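PDB 6LIR: TCR alpha chain from Gallus gallus, which pairs with a TCR beta chain to form the chicken alpha-beta T cell receptor, probably contributing to antigen recognition. Local coordinates for residues Q4-T10 and G102-Q108; E12-I18 and A71-P77; Y28-W32 and F43-V48. One frame throughout, in Å; residues are numbered along the deposited sequence.

How the interactions relate
All three contacts knit strands within one immunoglobulin V domain. Interactions 1 and 3 lie at opposite edges of the same five-stranded sheet, with centres about 19 Å apart; interaction 2 belongs to the sheet packed against it. Interaction 3 is the most buried and packs on the TCR beta chain; interaction 1 reaches that chain through Arg104, and interaction 2 does not touch it. Interactions 1 and 2 each combine an inward apolar face with an exposed outer one. Pairing is parallel in interaction 1 and antiparallel in the others. A clamped glutamine amide marks interaction 1, an indole lying on backbone marks interaction 2, and Trp32 of interaction 3 touches both other contacts.

Interaction 1. Residues Q4-T10 and G102-Q108; sequences QEPSAET and GTRLSVQ
Gln4 turns CG to the side of its own backbone N (chi1 -64°) and runs extended from there, which sets its carboxamide against Gly102; Thr103 likewise holds OG1 beside its backbone N (chi1 -67°), aiming the hydroxyl at the carbonyl of Glu5. Both groups sit at the start of the parallel A'-G pairing of an immunoglobulin V domain, just ahead of its ladder between strands 7-11 and 97-108. Gln4 OE1 accepts a weak bond from Gly102 N at 3.0 Å and another from Cys87 N, while NE2 donates to Tyr85 O. Three bonds therefore fix the rotation of a buried amide and tie it to the disulfide-bearing strand 84-90.

Thr103 OG1 donates to Glu5 O, although the modelled 2.5 Å is short enough to make the exact length doubtful. A water completes the link: it donates to Thr103 OG1 and receives Glu5 N, the latter at 2.7 Å. Downstream, the ladder is regular, with Ser7, Ala8, Glu9 and Thr10 paired to Arg104, Leu105, Ser106 and Val107, and strand directions only 18° apart. Its last bond, Gln108 N to Thr10 O, measures 2.8 Å.

The two faces differ in character. Ser7, Glu9, Arg104 and Ser106 share the outer one, where the extended Arg104 leads away to a salt bridge with Glu170 of the TCR beta chain. Ala8, Thr10, Leu105 and Val107 point inward toward Ile16 and Pro77. There Ala8 CB packs 3.9 Å from Thr103 CG2, and Leu105 CD1 turns back to lie 3.6 Å from Ala8 O. Thr10, whose OG1 is bonded to Thr14 O, lies alongside Val107 with both side chains pointing the same way, their CG2 methyls 4.0 Å apart.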
loop_
_atom_site.group_PDB
_atom_site.type_symbol
_atom_site.label_atom_id
_atom_site.label_comp_id
_atom_site.label_asym_id
_atom_site.label_seq_id
_atom_site.Cartn_x
_atom_site.Cartn_y
_atom_site.Cartn_z
ATOM N N GLN A 4 -3.481 -18.520 -6.512
ATOM C CA GLN A 4 -3.110 -18.239 -5.134
ATOM C C GLN A 4 -4.365 -17.860 -4.365
ATOM O O GLN A 4 -5.318 -17.323 -4.935
ATOM C CB GLN A 4 -2.088 -17.097 -5.024
ATOM C CG GLN A 4 -0.741 -17.368 -5.663
ATOM C CD GLN A 4 0.234 -16.228 -5.429
ATOM O OE1 GLN A 4 0.616 -15.522 -6.364
ATOM N NE2 GLN A 4 0.633 -16.037 -4.174
ATOM N N GLU A 5 -4.361 -18.136 -3.067
ATOM C CA GLU A 5 -5.472 -17.691 -2.246
ATOM C C GLU A 5 -5.437 -16.167 -2.151
ATOM O O GLU A 5 -4.361 -15.581 -2.002
ATOM C CB GLU A 5 -5.392 -18.302 -0.849
ATOM C CG GLU A 5 -5.588 -19.808 -0.814
ATOM C CD GLU A 5 -6.916 -20.233 -1.410
ATOM O OE1 GLU A 5 -7.947 -20.100 -0.717
ATOM O OE2 GLU A 5 -6.930 -20.702 -2.568
ATOM N N PRO A 6 -6.587 -15.498 -2.273
ATOM C CA PRO A 6 -6.576 -14.023 -2.286
ATOM C C PRO A 6 -5.987 -13.402 -1.031
ATOM O O PRO A 6 -5.319 -12.363 -1.113
ATOM C CB PRO A 6 -8.059 -13.666 -2.466
ATOM C CG PRO A 6 -8.808 -14.882 -2.018
ATOM C CD PRO A 6 -7.948 -16.046 -2.395
ATOM N N SER A 7 -6.227 -13.994 0.137
ATOM C CA SER A 7 -5.753 -13.394 1.374
ATOM C C SER A 7 -5.395 -14.476 2.380
ATOM O O SER A 7 -5.853 -15.619 2.293
ATOM C CB SER A 7 -6.797 -12.442 1.966
ATOM O OG SER A 7 -8.038 -13.096 2.137
ATOM N N ALA A 8 -4.565 -14.087 3.344
ATOM C CA ALA A 8 -4.171 -14.948 4.448
ATOM C C ALA A 8 -3.967 -14.076 5.677
ATOM O O ALA A 8 -3.678 -12.880 5.571
ATOM C CB ALA A 8 -2.897 -15.736 4.130
ATOM N N GLU A 9 -4.109 -14.684 6.850
ATOM C CA GLU A 9 -3.947 -13.945 8.090
ATOM C C GLU A 9 -3.304 -14.839 9.138
ATOM O O GLU A 9 -3.530 -16.050 9.176
ATOM C CB GLU A 9 -5.294 -13.406 8.604
ATOM C CG GLU A 9 -6.241 -14.485 9.111
ATOM C CD GLU A 9 -7.515 -13.923 9.719
ATOM O OE1 GLU A 9 -8.593 -14.102 9.111
ATOM O OE2 GLU A 9 -7.439 -13.309 10.804
ATOM N N THR A 10 -2.501 -14.218 9.993
ATOM C CA THR A 10 -1.782 -14.934 11.035
ATOM C C THR A 10 -1.442 -13.949 12.140
ATOM O O THR A 10 -1.397 -12.736 11.925
ATOM C CB THR A 10 -0.511 -15.604 10.500
ATOM O OG1 THR A 10 0.002 -16.511 11.484
ATOM C CG2 THR A 10 0.552 -14.563 10.183
ATOM N N GLY A 102 -1.522 -13.398 -6.441
ATOM C CA GLY A 102 -1.080 -12.728 -5.238
ATOM C C GLY A 102 -1.911 -13.050 -4.015
ATOM O O GLY A 102 -3.142 -13.122 -4.091
ATOM N N THR A 103 -1.244 -13.274 -2.886
ATOM C CA THR A 103 -1.903 -13.534 -1.614
ATOM C C THR A 103 -1.588 -12.390 -0.659
ATOM O O THR A 103 -0.414 -12.107 -0.389
ATOM C CB THR A 103 -1.461 -14.876 -1.031
ATOM O OG1 THR A 103 -1.937 -15.931 -1.880
ATOM C CG2 THR A 103 -2.039 -15.067 0.371
ATOM N N ARG A 104 -2.630 -11.742 -0.148
ATOM C CA ARG A 104 -2.473 -10.579 0.721
ATOM C C ARG A 104 -2.367 -11.071 2.159
ATOM O O ARG A 104 -3.359 -11.519 2.740
ATOM C CB ARG A 104 -3.639 -9.604 0.576
ATOM C CG ARG A 104 -3.476 -8.425 1.489
ATOM C CD ARG A 104 -4.402 -7.248 1.216
ATOM N NE ARG A 104 -4.289 -6.353 2.313
ATOM C CZ ARG A 104 -3.395 -5.366 2.418
ATOM N NH1 ARG A 104 -3.300 -4.571 3.478
ATOM N NH2 ARG A 104 -2.564 -5.137 1.409
ATOM N N LEU A 105 -1.167 -11.000 2.728
ATOM C CA LEU A 105 -0.939 -11.492 4.081
ATOM C C LEU A 105 -1.163 -10.374 5.091
ATOM O O LEU A 105 -0.635 -9.268 4.939
ATOM C CB LEU A 105 0.473 -12.060 4.243
ATOM C CG LEU A 105 0.813 -12.475 5.685
ATOM C CD1 LEU A 105 -0.142 -13.557 6.171
ATOM C CD2 LEU A 105 2.264 -12.922 5.827
ATOM N N SER A 106 -1.944 -10.678 6.119
ATOM C CA SER A 106 -2.196 -9.787 7.240
ATOM C C SER A 106 -1.603 -10.433 8.483
ATOM O O SER A 106 -1.797 -11.632 8.709
ATOM C CB SER A 106 -3.696 -9.542 7.431
ATOM O OG SER A 106 -4.124 -8.404 6.705
ATOM N N VAL A 107 -0.872 -9.653 9.273
ATOM C CA VAL A 107 -0.202 -10.164 10.463
ATOM C C VAL A 107 -0.704 -9.361 11.651
ATOM O O VAL A 107 -0.483 -8.146 11.729
ATOM C CB VAL A 107 1.327 -10.070 10.347
ATOM C CG1 VAL A 107 1.993 -10.530 11.642
ATOM C CG2 VAL A 107 1.824 -10.884 9.162
ATOM N N GLN A 108 -1.374 -10.045 12.578
ATOM C CA GLN A 108 -2.005 -9.393 13.713
ATOM C C GLN A 108 -1.081 -9.425 14.915
ATOM O O GLN A 108 -0.771 -10.515 15.420
ATOM C CB GLN A 108 -3.329 -10.066 14.051
ATOM C CG GLN A 108 -4.410 -9.837 13.010
ATOM C CD GLN A 108 -5.155 -11.105 12.662
ATOM O OE1 GLN A 108 -5.450 -11.365 11.496
ATOM N NE2 GLN A 108 -5.463 -11.909 13.674
HETATM O O HOH W 1 -2.071 -18.638 -1.653
#

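Interaction 2. Residues E12-I18 and A71-P77; sequences EGTGINI and ALWLARP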
loop_
_atom_site.group_PDB
_atom_site.type_symbol
_atom_site.label_atom_id
_atom_site.label_comp_id
_atom_site.label_asym_id
_atom_site.label_seq_id
_atom_site.Cartn_x
_atom_site.Cartn_y
_atom_site.Cartn_z
ATOM N N GLU A 12 1.264 -12.519 15.011
ATOM C CA GLU A 12 2.702 -12.316 15.113
ATOM C C GLU A 12 3.371 -13.517 15.770
ATOM O O GLU A 12 2.915 -14.011 16.803
ATOM C CB GLU A 12 2.990 -11.047 15.918
ATOM C CG GLU A 12 4.375 -10.467 15.703
ATOM C CD GLU A 12 4.462 -9.014 16.132
ATOM O OE1 GLU A 12 3.642 -8.598 16.980
ATOM O OE2 GLU A 12 5.341 -8.287 15.617
ATOM N N GLY A 13 4.421 -14.024 15.125
ATOM C CA GLY A 13 5.144 -15.178 15.614
ATOM C C GLY A 13 4.548 -16.523 15.262
ATOM O O GLY A 13 5.218 -17.545 15.457
ATOM N N THR A 14 3.325 -16.568 14.740
ATOM C CA THR A 14 2.704 -17.813 14.314
ATOM C C THR A 14 2.948 -17.999 12.818
ATOM O O THR A 14 2.467 -17.205 12.001
ATOM C CB THR A 14 1.207 -17.809 14.627
ATOM O OG1 THR A 14 1.011 -17.734 16.046
ATOM C CG2 THR A 14 0.553 -19.071 14.107
ATOM N N GLY A 15 3.708 -19.037 12.469
ATOM C CA GLY A 15 4.034 -19.294 11.077
ATOM C C GLY A 15 2.806 -19.509 10.213
ATOM O O GLY A 15 1.741 -19.917 10.679
ATOM N N ILE A 16 2.964 -19.239 8.916
ATOM C CA ILE A 16 1.862 -19.413 7.976
ATOM C C ILE A 16 2.408 -19.846 6.621
ATOM O O ILE A 16 3.485 -19.421 6.189
ATOM C CB ILE A 16 1.009 -18.131 7.848
ATOM C CG1 ILE A 16 -0.264 -18.424 7.045
ATOM C CG2 ILE A 16 1.819 -16.995 7.226
ATOM C CD1 ILE A 16 -1.270 -17.301 7.040
ATOM N N ASN A 17 1.632 -20.696 5.958
ATOM C CA ASN A 17 1.954 -21.260 4.657
ATOM C C ASN A 17 1.183 -20.519 3.571
ATOM O O ASN A 17 -0.033 -20.327 3.686
ATOM C CB ASN A 17 1.609 -22.749 4.632
ATOM C CG ASN A 17 2.333 -23.498 3.534
ATOM O OD1 ASN A 17 3.538 -23.328 3.338
ATOM N ND2 ASN A 17 1.601 -24.330 2.808
ATOM N N ILE A 18 1.878 -20.116 2.515
ATOM C CA ILE A 18 1.247 -19.450 1.380
ATOM C C ILE A 18 1.439 -20.362 0.173
ATOM O O ILE A 18 2.574 -20.621 -0.246
ATOM C CB ILE A 18 1.830 -18.053 1.128
ATOM C CG1 ILE A 18 1.731 -17.198 2.395
ATOM C CG2 ILE A 18 1.099 -17.358 -0.016
ATOM C CD1 ILE A 18 2.177 -15.767 2.192
ATOM N N ALA A 71 5.023 -23.842 -2.158
ATOM C CA ALA A 71 4.505 -23.280 -0.921
ATOM C C ALA A 71 5.603 -22.470 -0.258
ATOM O O ALA A 71 6.731 -22.947 -0.114
ATOM C CB ALA A 71 4.007 -24.372 0.035
ATOM N N LEU A 72 5.261 -21.249 0.139
ATOM C CA LEU A 72 6.161 -20.368 0.863
ATOM C C LEU A 72 5.768 -20.381 2.334
ATOM O O LEU A 72 4.668 -19.946 2.692
ATOM C CB LEU A 72 6.106 -18.946 0.309
ATOM C CG LEU A 72 7.078 -17.979 0.983
ATOM C CD1 LEU A 72 8.516 -18.370 0.671
ATOM C CD2 LEU A 72 6.803 -16.542 0.564
ATOM N N TRP A 73 6.659 -20.886 3.176
ATOM C CA TRP A 73 6.423 -20.953 4.612
ATOM C C TRP A 73 7.166 -19.802 5.270
ATOM O O TRP A 73 8.383 -19.677 5.110
ATOM C CB TRP A 73 6.892 -22.290 5.188
ATOM C CG TRP A 73 6.891 -22.342 6.702
ATOM C CD1 TRP A 73 7.981 -22.318 7.525
ATOM C CD2 TRP A 73 5.744 -22.435 7.560
ATOM N NE1 TRP A 73 7.583 -22.391 8.844
ATOM C CE2 TRP A 73 6.216 -22.464 8.891
ATOM C CE3 TRP A 73 4.366 -22.497 7.332
ATOM C CZ2 TRP A 73 5.358 -22.554 9.987
ATOM C CZ3 TRP A 73 3.513 -22.588 8.424
ATOM C CH2 TRP A 73 4.013 -22.614 9.733
ATOM N N LEU A 74 6.433 -18.946 5.972
ATOM C CA LEU A 74 7.022 -17.885 6.780
ATOM C C LEU A 74 7.093 -18.385 8.219
ATOM O O LEU A 74 6.060 -18.645 8.835
ATOM C CB LEU A 74 6.190 -16.605 6.690
ATOM C CG LEU A 74 6.241 -15.792 5.391
ATOM C CD1 LEU A 74 5.387 -16.423 4.307
ATOM C CD2 LEU A 74 5.793 -14.361 5.653
ATOM N N ALA A 75 8.305 -18.513 8.755
ATOM C CA ALA A 75 8.459 -19.195 10.038
ATOM C C ALA A 75 8.139 -18.295 11.224
ATOM O O ALA A 75 7.750 -18.792 12.288
ATOM C CB ALA A 75 9.872 -19.743 10.183
ATOM N N ARG A 76 8.304 -16.987 11.074
ATOM C CA ARG A 76 8.159 -16.078 12.208
ATOM C C ARG A 76 7.600 -14.732 11.781
ATOM O O ARG A 76 8.283 -13.709 11.935
ATOM C CB ARG A 76 9.479 -15.856 12.942
ATOM C CG ARG A 76 9.563 -16.694 14.199
ATOM C CD ARG A 76 10.925 -16.600 14.860
ATOM N NE ARG A 76 11.330 -17.892 15.389
ATOM C CZ ARG A 76 12.043 -18.778 14.702
ATOM N NH1 ARG A 76 12.429 -18.500 13.460
ATOM N NH2 ARG A 76 12.360 -19.938 15.249
ATOM N N PRO A 77 6.401 -14.691 11.207
ATOM C CA PRO A 77 5.904 -13.436 10.638
ATOM C C PRO A 77 5.787 -12.342 11.683
ATOM O O PRO A 77 5.293 -12.560 12.788
ATOM C CB PRO A 77 4.524 -13.823 10.084
ATOM C CG PRO A 77 4.486 -15.339 10.104
ATOM C CD PRO A 77 5.338 -15.701 11.279
#
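The indole of Trp73 lies against the backbone of Gly15 and Ile16. Ile16 N sits over one face of the ring, 3.4 Å from CZ3, whereas Gly15 C approaches CH2 obliquely at the same separation of 3.4 Å. Asn17 CB takes a different place, at the ring edge and in its plane, 3.9 Å from CE3. CG of Trp73 stands anti to the backbone N (chi1 170°), and from there the six-membered ring reaches across to the neighbouring strand. Gly15, having no side chain, lets the ring settle directly on the main chain.

This contact rides on the B-E pairing of the immunoglobulin V fold, strands 16-21 and 69-74. Ile16 with Leu74 and Ile18 with Leu72 form hydrogen-bonded antiparallel pairs; between them Asn17 and Trp73 make the non-hydrogen-bonded pair that puts both side chains on the outer face. On the inner face Ile18 CD1 meets Leu74 CD1 at 3.9 Å, and Tyr85 of the opposing sheet packs on Ile18, Leu72 and Leu74.

Beyond the ladder the segments stay in contact through Pro77, which brings CD to 3.3 Å from Thr14 O and faces Ile16 CG2 with its CG at 4.3 Å. Gly13, whose positive phi is readily adopted by a residue without a side chain, presents its N to Pro77 O in a 2.9 Å bond, almost straight at 172° and in the carbonyl plane. Thr14 OG1 is hydrogen-bonded to Ser11 OG.

Main-chain bonds thus set the register, while the apolar residues divide between two tasks: Ile16, Ile18, Leu72 and Leu74 close the sandwich interior, and Trp73 lays its indole over the backbone of Gly15 and Ile16 on the outer face.

Interaction 3. Residues Y28-W32 and F43-V48; sequences YSIQW and FLVSAV
Gln31 and Ser46 face each other across the C-C' hairpin of the immunoglobulin V domain, strands 29-35 and 42-47, whose short segments run at 173° to one another. Main-chain hydrogen bonds form the first group. Ile30 and Ala47 exchange a reciprocal pair, Ile30 N to Ala47 O being 2.8 Å. At the other end Trp32 N donates to Val45 O, but Trp32 O receives Leu44 N at 2.9 Å, so Trp32 bonds to two successive residues, Leu44 donating where regular pairing would use Val45 N. At the start of segment 28-32, Tyr28 and Ser29 both face Arg90 on the adjoining strand, a classic beta bulge.

Contacts on the outer face make the second group. Gln31 sends CG beside its backbone N (chi1 -65°), which lays this methylene 3.6 Å from Ser46 CB. The same CG lies at the edge of the Phe43 ring, near its plane and 4.1 Å from CE1. One face of that ring is occupied by Val45 N, 3.7 Å above its plane and over its centre. The TCR beta chain comes against this side: its Pro98 packs on Phe43, and its Asn96 OD1 is hydrogen-bonded to Ser46 OG. The hairpin is thus part of the alpha-beta pairing surface, as expected of C and C' strands in T cell receptor V domains.

Inward apolar packing is the third group. Ile30, Trp32, Val45 and Ala47 point to the sandwich interior, where Leu61 touches the last three. Trp32 leads away from the neighbouring strand, packs on Cys87 and Leu72, and has its polar NE1 satisfied by Ser70 OG. Toward strand 42-47 it offers its root, with CB 4.3 Å from Val45 CG1.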
loop_
_atom_site.group_PDB
_atom_site.type_symbol
_atom_site.label_atom_id
_atom_site.label_comp_id
_atom_site.label_asym_id
_atom_site.label_seq_id
_atom_site.Cartn_x
_atom_site.Cartn_y
_atom_site.Cartn_z
ATOM N N TYR A 28 9.871 -24.886 -14.705
ATOM C CA TYR A 28 11.321 -24.993 -14.799
ATOM C C TYR A 28 11.975 -24.314 -13.605
ATOM O O TYR A 28 12.974 -24.807 -13.069
ATOM C CB TYR A 28 11.824 -24.374 -16.104
ATOM C CG TYR A 28 13.334 -24.306 -16.199
ATOM C CD1 TYR A 28 14.072 -25.395 -16.647
ATOM C CD2 TYR A 28 14.024 -23.154 -15.830
ATOM C CE1 TYR A 28 15.453 -25.340 -16.728
ATOM C CE2 TYR A 28 15.404 -23.090 -15.908
ATOM C CZ TYR A 28 16.113 -24.184 -16.358
ATOM O OH TYR A 28 17.485 -24.123 -16.437
ATOM N N SER A 29 11.420 -23.186 -13.179
ATOM C CA SER A 29 11.911 -22.473 -12.013
ATOM C C SER A 29 10.742 -21.739 -11.382
ATOM O O SER A 29 9.777 -21.372 -12.060
ATOM C CB SER A 29 13.031 -21.489 -12.374
ATOM O OG SER A 29 12.519 -20.385 -13.097
ATOM N N ILE A 30 10.825 -21.550 -10.071
ATOM C CA ILE A 30 9.773 -20.898 -9.308
ATOM C C ILE A 30 10.404 -19.768 -8.513
ATOM O O ILE A 30 11.451 -19.953 -7.883
ATOM C CB ILE A 30 9.049 -21.886 -8.373
ATOM C CG1 ILE A 30 8.225 -22.883 -9.193
ATOM C CG2 ILE A 30 8.156 -21.149 -7.397
ATOM C CD1 ILE A 30 7.761 -24.085 -8.406
ATOM N N GLN A 31 9.759 -18.608 -8.529
ATOM C CA GLN A 31 10.214 -17.453 -7.781
ATOM C C GLN A 31 9.055 -16.922 -6.962
ATOM O O GLN A 31 7.886 -17.095 -7.319
ATOM C CB GLN A 31 10.737 -16.335 -8.694
ATOM C CG GLN A 31 11.978 -16.696 -9.481
ATOM C CD GLN A 31 12.067 -15.944 -10.794
ATOM O OE1 GLN A 31 12.260 -16.546 -11.851
ATOM N NE2 GLN A 31 11.923 -14.624 -10.736
ATOM N N TRP A 32 9.392 -16.241 -5.876
ATOM C CA TRP A 32 8.397 -15.620 -5.027
ATOM C C TRP A 32 8.810 -14.181 -4.784
ATOM O O TRP A 32 9.998 -13.884 -4.607
ATOM C CB TRP A 32 8.249 -16.355 -3.693
ATOM C CG TRP A 32 7.389 -17.577 -3.765
ATOM C CD1 TRP A 32 7.760 -18.816 -4.201
ATOM C CD2 TRP A 32 6.013 -17.680 -3.385
ATOM N NE1 TRP A 32 6.700 -19.687 -4.112
ATOM C CE2 TRP A 32 5.615 -19.015 -3.612
ATOM C CE3 TRP A 32 5.079 -16.776 -2.866
ATOM C CZ2 TRP A 32 4.326 -19.469 -3.340
ATOM C CZ3 TRP A 32 3.796 -17.227 -2.597
ATOM C CH2 TRP A 32 3.432 -18.563 -2.836
ATOM N N PHE A 43 11.955 -9.282 -4.795
ATOM C CA PHE A 43 12.377 -10.674 -4.882
ATOM C C PHE A 43 12.659 -11.255 -3.499
ATOM O O PHE A 43 13.285 -10.612 -2.653
ATOM C CB PHE A 43 13.623 -10.788 -5.764
ATOM C CG PHE A 43 14.171 -12.185 -5.867
ATOM C CD1 PHE A 43 13.507 -13.154 -6.603
ATOM C CD2 PHE A 43 15.352 -12.529 -5.226
ATOM C CE1 PHE A 43 14.009 -14.442 -6.693
ATOM C CE2 PHE A 43 15.859 -13.814 -5.312
ATOM C CZ PHE A 43 15.189 -14.770 -6.047
ATOM N N LEU A 44 12.172 -12.474 -3.263
ATOM C CA LEU A 44 12.416 -13.171 -2.004
ATOM C C LEU A 44 13.293 -14.402 -2.164
ATOM O O LEU A 44 14.311 -14.528 -1.473
ATOM C CB LEU A 44 11.087 -13.587 -1.357
ATOM C CG LEU A 44 10.075 -12.506 -0.982
ATOM C CD1 LEU A 44 8.839 -13.144 -0.366
ATOM C CD2 LEU A 44 10.694 -11.490 -0.037
ATOM N N VAL A 45 12.934 -15.320 -3.061
ATOM C CA VAL A 45 13.665 -16.572 -3.209
ATOM C C VAL A 45 13.327 -17.172 -4.567
ATOM O O VAL A 45 12.268 -16.901 -5.140
ATOM C CB VAL A 45 13.321 -17.540 -2.045
ATOM C CG1 VAL A 45 11.867 -17.977 -2.124
ATOM C CG2 VAL A 45 14.259 -18.741 -2.019
ATOM N N SER A 46 14.219 -18.016 -5.073
ATOM C CA SER A 46 13.997 -18.743 -6.312
ATOM C C SER A 46 14.543 -20.154 -6.164
ATOM O O SER A 46 15.604 -20.353 -5.568
ATOM C CB SER A 46 14.672 -18.056 -7.501
ATOM O OG SER A 46 14.808 -18.964 -8.577
ATOM N N ALA A 47 13.823 -21.126 -6.721
ATOM C CA ALA A 47 14.259 -22.514 -6.669
ATOM C C ALA A 47 13.782 -23.249 -7.913
ATOM O O ALA A 47 12.819 -22.848 -8.570
ATOM C CB ALA A 47 13.745 -23.229 -5.415
ATOM N N VAL A 48 14.479 -24.339 -8.230
ATOM C CA VAL A 48 14.070 -25.225 -9.306
ATOM C C VAL A 48 13.455 -26.523 -8.789
ATOM O O VAL A 48 12.646 -27.135 -9.498
ATOM C CB VAL A 48 15.246 -25.522 -10.264
ATOM C CG1 VAL A 48 15.818 -24.224 -10.824
ATOM C CG2 VAL A 48 16.329 -26.330 -9.562
#